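PDB 5YL7: pseudoalteromonas arctica PAMC 21717 from Pseudoalteromonas arctica, which is a cold-active serine protease of the subtilase family, which cleaves peptide bonds in proteins and binds calcium ions. Local coordinates for residues Trp12-Gln17 against Ala284-Gly289. Numbering follows the deposited sequence.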
loop_
_atom_site.group_PDB
_atom_site.type_symbol
_atom_site.label_atom_id
_atom_site.label_comp_id
_atom_site.label_asym_id
_atom_site.label_seq_id
_atom_site.Cartn_x
_atom_site.Cartn_y
_atom_site.Cartn_z
ATOM N N TRP A 12 -16.481 2.573 2.956
ATOM C CA TRP A 12 -16.776 4.011 3.033
ATOM C C TRP A 12 -15.669 4.871 2.438
ATOM O O TRP A 12 -15.870 5.967 1.916
ATOM C CB TRP A 12 -17.026 4.430 4.502
ATOM C CG TRP A 12 -15.914 4.091 5.441
ATOM C CD1 TRP A 12 -15.763 3.016 6.208
ATOM C CD2 TRP A 12 -14.720 4.897 5.652
ATOM N NE1 TRP A 12 -14.568 3.035 6.854
ATOM C CE2 TRP A 12 -13.901 4.185 6.520
ATOM C CE3 TRP A 12 -14.268 6.136 5.193
ATOM C CZ2 TRP A 12 -12.621 4.655 6.920
ATOM C CZ3 TRP A 12 -13.008 6.580 5.595
ATOM C CH2 TRP A 12 -12.223 5.859 6.453
ATOM N N HIS A 13 -14.450 4.328 2.617
ATOM C CA HIS A 13 -13.229 4.972 2.222
ATOM C C HIS A 13 -13.084 5.185 0.712
ATOM O O HIS A 13 -12.258 5.937 0.253
ATOM C CB HIS A 13 -12.040 4.259 2.839
ATOM C CG HIS A 13 -12.145 2.782 2.814
ATOM N ND1 HIS A 13 -11.617 2.030 1.769
ATOM C CD2 HIS A 13 -12.781 1.886 3.658
ATOM C CE1 HIS A 13 -11.976 0.749 2.019
ATOM N NE2 HIS A 13 -12.655 0.608 3.141
ATOM N N TYR A 14 -13.914 4.534 -0.099
ATOM C CA TYR A 14 -13.961 4.735 -1.519
ATOM C C TYR A 14 -14.913 5.793 -2.002
ATOM O O TYR A 14 -14.719 6.305 -3.093
ATOM C CB TYR A 14 -14.310 3.431 -2.246
ATOM C CG TYR A 14 -13.288 2.278 -2.130
ATOM C CD1 TYR A 14 -11.986 2.489 -1.672
ATOM C CD2 TYR A 14 -13.681 1.008 -2.495
ATOM C CE1 TYR A 14 -11.112 1.423 -1.624
ATOM C CE2 TYR A 14 -12.807 -0.027 -2.459
ATOM C CZ TYR A 14 -11.507 0.171 -2.038
ATOM O OH TYR A 14 -10.586 -0.895 -1.985
ATOM N N TYR A 15 -15.928 6.103 -1.192
ATOM C CA TYR A 15 -17.024 6.915 -1.771
ATOM C C TYR A 15 -17.682 7.882 -0.809
ATOM O O TYR A 15 -18.426 8.759 -1.355
ATOM C CB TYR A 15 -18.146 5.983 -2.294
ATOM C CG TYR A 15 -18.918 5.264 -1.249
ATOM C CD1 TYR A 15 -20.049 5.825 -0.694
ATOM C CD2 TYR A 15 -18.589 3.995 -0.796
ATOM C CE1 TYR A 15 -20.777 5.239 0.223
ATOM C CE2 TYR A 15 -19.242 3.336 0.170
ATOM C CZ TYR A 15 -20.422 3.974 0.751
ATOM O OH TYR A 15 -21.110 3.410 1.744
ATOM N N GLU A 16 -17.568 7.798 0.481
ATOM C CA GLU A 16 -18.321 8.800 1.358
ATOM C C GLU A 16 -17.689 10.165 1.205
ATOM O O GLU A 16 -16.509 10.356 0.962
ATOM C CB GLU A 16 -18.259 8.377 2.793
ATOM C CG GLU A 16 -19.190 7.308 3.120
ATOM C CD GLU A 16 -19.353 7.030 4.587
ATOM O OE1 GLU A 16 -18.572 7.488 5.428
ATOM O OE2 GLU A 16 -20.291 6.263 4.958
ATOM N N GLN A 17 -18.541 11.227 1.374
ATOM C CA GLN A 17 -18.046 12.575 1.160
ATOM C C GLN A 17 -16.981 13.013 2.177
ATOM O O GLN A 17 -16.049 13.684 1.815
ATOM C CB GLN A 17 -19.274 13.564 1.195
ATOM C CG GLN A 17 -20.185 13.380 -0.036
ATOM C CD GLN A 17 -19.460 13.586 -1.339
ATOM O OE1 GLN A 17 -18.799 14.632 -1.512
ATOM N NE2 GLN A 17 -19.535 12.591 -2.259
ATOM N N ALA A 284 -1.879 4.516 2.292
ATOM C CA ALA A 284 -0.945 4.430 1.149
ATOM C C ALA A 284 -1.488 3.700 -0.065
ATOM O O ALA A 284 -1.381 4.272 -1.159
ATOM C CB ALA A 284 0.414 3.889 1.613
ATOM N N PRO A 285 -2.087 2.545 0.073
ATOM C CA PRO A 285 -2.551 1.811 -1.189
ATOM C C PRO A 285 -3.705 2.529 -1.818
ATOM O O PRO A 285 -3.910 2.321 -3.029
ATOM C CB PRO A 285 -2.867 0.421 -0.693
ATOM C CG PRO A 285 -3.086 0.613 0.801
ATOM C CD PRO A 285 -2.069 1.581 1.204
ATOM N N HIS A 286 -4.485 3.331 -1.112
ATOM C CA HIS A 286 -5.448 4.207 -1.805
ATOM C C HIS A 286 -4.723 5.104 -2.743
ATOM O O HIS A 286 -5.146 5.329 -3.921
ATOM C CB HIS A 286 -6.293 4.991 -0.814
ATOM C CG HIS A 286 -7.360 4.214 -0.071
ATOM N ND1 HIS A 286 -7.156 3.562 1.112
ATOM C CD2 HIS A 286 -8.690 4.008 -0.380
ATOM C CE1 HIS A 286 -8.318 3.012 1.465
ATOM N NE2 HIS A 286 -9.265 3.278 0.600
ATOM N N VAL A 287 -3.644 5.737 -2.284
ATOM C CA VAL A 287 -2.872 6.651 -3.105
ATOM C C VAL A 287 -2.124 5.907 -4.239
ATOM O O VAL A 287 -2.109 6.430 -5.370
ATOM C CB VAL A 287 -1.927 7.475 -2.239
ATOM C CG1 VAL A 287 -1.069 8.436 -3.052
ATOM C CG2 VAL A 287 -2.698 8.170 -1.177
ATOM N N ALA A 288 -1.593 4.745 -3.966
ATOM C CA ALA A 288 -0.954 3.948 -5.008
ATOM C C ALA A 288 -1.959 3.592 -6.055
ATOM O O ALA A 288 -1.632 3.618 -7.228
ATOM C CB ALA A 288 -0.292 2.721 -4.395
ATOM N N GLY A 289 -3.187 3.264 -5.622
ATOM C CA GLY A 289 -4.202 2.970 -6.645
ATOM C C GLY A 289 -4.512 4.179 -7.477
ATOM O O GLY A 289 -4.671 4.059 -8.705
#
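His13 and His286 meet through their ring nitrogens. His13 ND1 lies 2.9 Å from His286 NE2, and the two are joined by a hydrogen bond. The bond is bent, at 140°. Each nitrogen sits at the edge of the other ring, near its plane. The ring planes are almost perpendicular, at 87°, and the rings do not stack.

Tyr14 joins the two histidines in a small aromatic cluster. Its CE1 comes to 3.4 Å from His286 NE2, so this one nitrogen faces both residues. The nitrogen lies at the edge of the Tyr14 ring, and these two rings do not stack either. Within segment 12-17, His13 CE1 stands 3.8 Å above one face of the Tyr14 ring, toward its rim. With CG between the backbone N and the carbonyl carbon (chi1 42°), the His13 ring is carried toward His286, and the second torsion sets its ND1 edge against it.

All three residues are buried, and their polar atoms have further partners. His286 ND1 bonds Met282 O, one turn back in its own helix, so both ring nitrogens are engaged and rotation of the ring is restricted. His13 NE2 bonds Leu259 N, and Tyr14 OH bonds Ala119 O. A leucine in place of His286 would probably leave buried His13 ND1 without its mate and Met282 O without this bond.

The contact joins the short N-terminal helix 12-15 to helix 280-297, whose first turn probably carries the catalytic serine, as in other subtilases. Strand 242-245, at one edge of the parallel sheet, lies beside both: Pro245 touches His13 and Ala244 touches His286. Thr107 of helix 100-109 also packs on His286, while Pro285 and Ala288 touch strand 167-170.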